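Local coordinates for carboxynorspermidine decarboxylase (Campylobacter jejuni subsp. jejuni 81116, PDB 3N29), which catalyses the pyridoxal-5'-phosphate-dependent decarboxylation of carboxynorspermidine, probably yielding norspermidine, the polyamine bound in its active site, at residues L141-F144 against H145-S149; S149-K153 against N154-L158. One frame throughout, in Å; residues are numbered along the deposited sequence.

Contact 1. Residues L141-F144 against H145-S149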
loop_
_atom_site.group_PDB
_atom_site.type_symbol
_atom_site.label_atom_id
_atom_site.label_comp_id
_atom_site.label_asym_id
_atom_site.label_seq_id
_atom_site.Cartn_x
_atom_site.Cartn_y
_atom_site.Cartn_z
ATOM N N LEU A 141 29.446 3.296 8.738
ATOM C CA LEU A 141 30.561 4.212 9.030
ATOM C C LEU A 141 30.686 5.296 7.967
ATOM O O LEU A 141 30.959 6.453 8.295
ATOM C CB LEU A 141 31.867 3.430 9.144
ATOM C CG LEU A 141 31.940 2.526 10.369
ATOM C CD1 LEU A 141 33.315 1.788 10.400
ATOM C CD2 LEU A 141 31.709 3.349 11.644
ATOM N N ALA A 142 30.473 4.907 6.690
ATOM C CA ALA A 142 30.513 5.844 5.554
ATOM C C ALA A 142 29.500 6.978 5.752
ATOM O O ALA A 142 29.844 8.158 5.605
ATOM C CB ALA A 142 30.286 5.128 4.224
ATOM N N GLN A 143 28.278 6.639 6.142
ATOM C CA GLN A 143 27.247 7.650 6.320
ATOM C C GLN A 143 27.630 8.565 7.507
ATOM O O GLN A 143 27.557 9.789 7.398
ATOM C CB GLN A 143 25.892 6.988 6.538
ATOM C CG GLN A 143 25.237 6.474 5.278
ATOM C CD GLN A 143 24.143 7.381 4.836
ATOM O OE1 GLN A 143 24.095 7.849 3.697
ATOM N NE2 GLN A 143 23.278 7.658 5.737
ATOM N N PHE A 144 28.118 7.962 8.584
ATOM C CA PHE A 144 28.609 8.723 9.725
ATOM C C PHE A 144 29.752 9.662 9.266
ATOM O O PHE A 144 29.722 10.880 9.523
ATOM C CB PHE A 144 29.052 7.779 10.816
ATOM C CG PHE A 144 29.976 8.358 11.816
ATOM C CD1 PHE A 144 29.734 9.611 12.408
ATOM C CD2 PHE A 144 31.097 7.637 12.213
ATOM C CE1 PHE A 144 30.660 10.133 13.353
ATOM C CE2 PHE A 144 32.003 8.136 13.154
ATOM C CZ PHE A 144 31.772 9.378 13.724
ATOM N N HIS A 145 30.722 9.123 8.581
ATOM C CA HIS A 145 31.868 9.963 8.204
ATOM C C HIS A 145 31.423 11.087 7.238
ATOM O O HIS A 145 32.010 12.157 7.207
ATOM C CB HIS A 145 32.968 9.121 7.599
ATOM C CG HIS A 145 33.663 8.234 8.594
ATOM N ND1 HIS A 145 34.284 7.054 8.248
ATOM C CD2 HIS A 145 33.851 8.376 9.922
ATOM C CE1 HIS A 145 34.791 6.486 9.325
ATOM N NE2 HIS A 145 34.548 7.276 10.356
ATOM N N LYS A 146 30.433 10.823 6.404
ATOM C CA LYS A 146 30.022 11.789 5.402
ATOM C C LYS A 146 29.304 12.989 6.083
ATOM O O LYS A 146 29.429 14.130 5.638
ATOM C CB LYS A 146 29.070 11.129 4.448
ATOM C CG LYS A 146 28.739 11.878 3.171
ATOM C CD LYS A 146 27.580 11.120 2.469
ATOM C CE LYS A 146 27.342 11.599 1.059
ATOM N NZ LYS A 146 27.215 10.432 0.094
ATOM N N PHE A 147 28.534 12.702 7.132
ATOM C CA PHE A 147 27.645 13.701 7.725
ATOM C C PHE A 147 28.077 14.176 9.094
ATOM O O PHE A 147 27.415 15.021 9.690
ATOM C CB PHE A 147 26.222 13.146 7.773
ATOM C CG PHE A 147 25.616 12.968 6.417
ATOM C CD1 PHE A 147 25.505 14.062 5.554
ATOM C CD2 PHE A 147 25.153 11.725 5.992
ATOM C CE1 PHE A 147 24.942 13.903 4.285
ATOM C CE2 PHE A 147 24.619 11.557 4.721
ATOM C CZ PHE A 147 24.500 12.636 3.872
ATOM N N GLN A 148 29.202 13.681 9.573
ATOM C CA GLN A 148 29.728 14.109 10.868
ATOM C C GLN A 148 29.826 15.645 10.944
ATOM O O GLN A 148 29.373 16.272 11.928
ATOM C CB GLN A 148 31.065 13.442 11.086
ATOM C CG GLN A 148 31.884 13.919 12.206
ATOM C CD GLN A 148 32.995 12.942 12.484
ATOM O OE1 GLN A 148 33.487 12.221 11.596
ATOM N NE2 GLN A 148 33.335 12.841 13.716
ATOM N N SER A 149 30.353 16.273 9.912
ATOM C CA SER A 149 30.599 17.733 9.986
ATOM C C SER A 149 29.327 18.585 9.872
ATOM O O SER A 149 29.368 19.746 10.210
ATOM C CB SER A 149 31.596 18.182 8.930
ATOM O OG SER A 149 30.949 18.282 7.676
#

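Contact 2. Residues S149-K153 against N154-L158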
loop_
_atom_site.group_PDB
_atom_site.type_symbol
_atom_site.label_atom_id
_atom_site.label_comp_id
_atom_site.label_asym_id
_atom_site.label_seq_id
_atom_site.Cartn_x
_atom_site.Cartn_y
_atom_site.Cartn_z
ATOM N N SER A 149 30.353 16.273 9.912
ATOM C CA SER A 149 30.599 17.733 9.986
ATOM C C SER A 149 29.327 18.585 9.872
ATOM O O SER A 149 29.368 19.746 10.210
ATOM C CB SER A 149 31.596 18.182 8.930
ATOM O OG SER A 149 30.949 18.282 7.676
ATOM N N LYS A 150 28.204 18.007 9.427
ATOM C CA LYS A 150 26.939 18.729 9.354
ATOM C C LYS A 150 26.060 18.400 10.565
ATOM O O LYS A 150 24.929 18.870 10.663
ATOM C CB LYS A 150 26.191 18.360 8.072
ATOM C CG LYS A 150 27.014 18.522 6.807
ATOM C CD LYS A 150 27.019 19.976 6.327
ATOM C CE LYS A 150 26.875 20.090 4.768
ATOM N NZ LYS A 150 28.112 20.594 4.086
ATOM N N THR A 151 26.554 17.579 11.478
ATOM C CA THR A 151 25.746 17.144 12.617
ATOM C C THR A 151 26.445 17.409 13.970
ATOM O O THR A 151 26.306 16.620 14.909
ATOM C CB THR A 151 25.352 15.645 12.482
ATOM O OG1 THR A 151 26.535 14.835 12.329
ATOM C CG2 THR A 151 24.429 15.427 11.278
ATOM N N GLN A 152 27.183 18.512 14.075
ATOM C CA GLN A 152 27.999 18.746 15.265
ATOM C C GLN A 152 27.185 19.047 16.513
ATOM O O GLN A 152 27.644 18.823 17.617
ATOM C CB GLN A 152 29.063 19.812 14.990
ATOM C CG GLN A 152 30.196 19.251 14.103
ATOM C CD GLN A 152 31.169 20.291 13.629
ATOM O OE1 GLN A 152 31.211 20.623 12.441
ATOM N NE2 GLN A 152 31.966 20.812 14.547
ATOM N N LYS A 153 25.967 19.504 16.351
ATOM C CA LYS A 153 25.135 19.860 17.507
ATOM C C LYS A 153 24.195 18.725 17.915
ATOM O O LYS A 153 23.410 18.857 18.842
ATOM C CB LYS A 153 24.381 21.160 17.192
ATOM C CG LYS A 153 25.334 22.389 17.220
ATOM C CD LYS A 153 24.623 23.715 16.939
ATOM C CE LYS A 153 25.585 24.903 17.057
ATOM N NZ LYS A 153 24.881 26.155 16.666
ATOM N N ASN A 154 24.277 17.592 17.228
ATOM C CA ASN A 154 23.444 16.445 17.539
ATOM C C ASN A 154 24.258 15.368 18.253
ATOM O O ASN A 154 25.463 15.274 18.062
ATOM C CB ASN A 154 22.942 15.850 16.223
ATOM C CG ASN A 154 22.391 16.904 15.286
ATOM O OD1 ASN A 154 23.042 17.285 14.306
ATOM N ND2 ASN A 154 21.199 17.347 15.550
ATOM N N SER A 155 23.584 14.496 18.983
ATOM C CA SER A 155 24.230 13.351 19.605
ATOM C C SER A 155 24.153 12.197 18.641
ATOM O O SER A 155 23.070 11.805 18.177
ATOM C CB SER A 155 23.482 12.980 20.870
ATOM O OG SER A 155 24.171 12.023 21.622
ATOM N N LEU A 156 25.300 11.667 18.333
ATOM C CA LEU A 156 25.448 10.761 17.201
ATOM C C LEU A 156 25.537 9.353 17.717
ATOM O O LEU A 156 26.237 9.044 18.712
ATOM C CB LEU A 156 26.685 11.098 16.390
ATOM C CG LEU A 156 26.821 12.490 15.794
ATOM C CD1 LEU A 156 28.153 12.495 14.997
ATOM C CD2 LEU A 156 25.593 12.905 14.953
ATOM N N GLY A 157 24.786 8.478 17.061
ATOM C CA GLY A 157 24.829 7.051 17.373
ATOM C C GLY A 157 25.091 6.230 16.127
ATOM O O GLY A 157 24.978 6.732 14.979
ATOM N N LEU A 158 25.438 4.969 16.345
ATOM C CA LEU A 158 25.526 3.968 15.279
ATOM C C LEU A 158 24.615 2.781 15.529
ATOM O O LEU A 158 24.534 2.269 16.660
ATOM C CB LEU A 158 26.945 3.444 15.133
ATOM C CG LEU A 158 28.009 4.506 14.794
ATOM C CD1 LEU A 158 29.405 3.948 15.038
ATOM C CD2 LEU A 158 27.862 5.117 13.353
HETATM O O HOH W 1 28.027 15.606 17.106
#

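Contact 1. Residues L141-F144 against H145-S149
Phe144, on helix 141-147, meets its neighbour His145 and Gln148, four residues further on; the helix is the short one between strands 135-138 and 155-159 of an eight-stranded parallel beta/alpha barrel. Its CB lies 3.1 Å from the backbone N of His145, and CG remains close to that same nitrogen. A chi1 of 160° puts CG beside the carbonyl carbon and carries the ring toward His145 and Gln148. CD2 and CE2 meet the imidazole, each 3.7 Å from His145 CD2; the two rings are inclined to each other by 39°, an oblique pairing. CE1 comes to 3.8 Å from Gln148 CD, and CZ at the tip lies as near to Gln148 NE2. The Gln148 chain, extended beyond CG, thus brings its amide to the ring obliquely. A large apolar ring suits this position because it also packs on Leu156 and Leu158 of strand 155-159, whereas His145 and Gln148, which are more exposed, can keep polar groups.

The backbone supplies the usual i to i+4 bonds: Phe147 N donates to Gln143 O, and Lys146 N to Ala142 O at 2.8 Å. At the last turn Gln148 N makes only a weak bond to Phe144 O, because the N-H is bent away from the oxygen. Ala142, Gln143 and Lys146 pack against the second subunit, the small Ala142 lying on Asp287 of that chain. Leu141 O does double duty: it accepts the His145 N-H at 2.7 Å, and it sits 3.1 Å above one face of the imidazole, offset toward the rim.

Contact 2. Residues S149-K153 against N154-L158
Thr151 and Asn154 set their side chains at about a right angle across a type I beta turn, the side-chain amide oxygen OD1 of Asn154 lying against Thr151, 3.2 Å from CA and 3.4 Å from CB. Asn154 CG stands anti to its own carbonyl carbon (chi1 -48°), which folds the amide back over the turn. Asparagine suits the place because ND2 bonds to the carbonyl oxygens of Ala130 in helix 123-132 and Ser133, between that helix and strand 135-138. The turn itself is closed by Asn154 N donating to Thr151 O at 3.2 Å, nearly straight at the hydrogen but reaching the oxygen from above the carbonyl plane. Water 1 lies within bonding distance of Thr151 O and Asn154 O and can donate to either.

Leu156 crosses Thr151 obliquely, its CD2 3.4 Å from Thr151 OG1 and 3.7 Å from Thr151 CB. That hydroxyl can donate to Phe147 O or Gln148 O, or share its proton between them, while CG2 lies near Asn154 OD1, so the beta-branched threonine serves several neighbours. Lys153 is exposed, as suits a charged residue in a surface turn. The arrangement is the alpha-beta loop of a beta/alpha barrel, here closed by a type I turn.

How the contacts relate
The two contacts follow each other along the chain and share Ser149, contact 1 being the helix and contact 2 the turn and strand that complete one beta-alpha-beta unit. In both, some residues are buried (Phe144; Thr151, Leu156, Leu158) and others exposed (His145, Lys146; Lys150, Gln152, Lys153). The buried parts join directly: Phe144 CE1 lies 3.8 Å from Leu156 CD1, and Leu141 CD2 lies 4.1 Å from Leu158 CD1, a hydrophobic layer between helix and barrel strand. Contact 1 relies on repeating helical backbone bonds and aromatic packing, and also reaches the second subunit; contact 2, untouched by that subunit, combines one turn bond, a possible water bridge and polar side chains with strand pairing to its barrel neighbours.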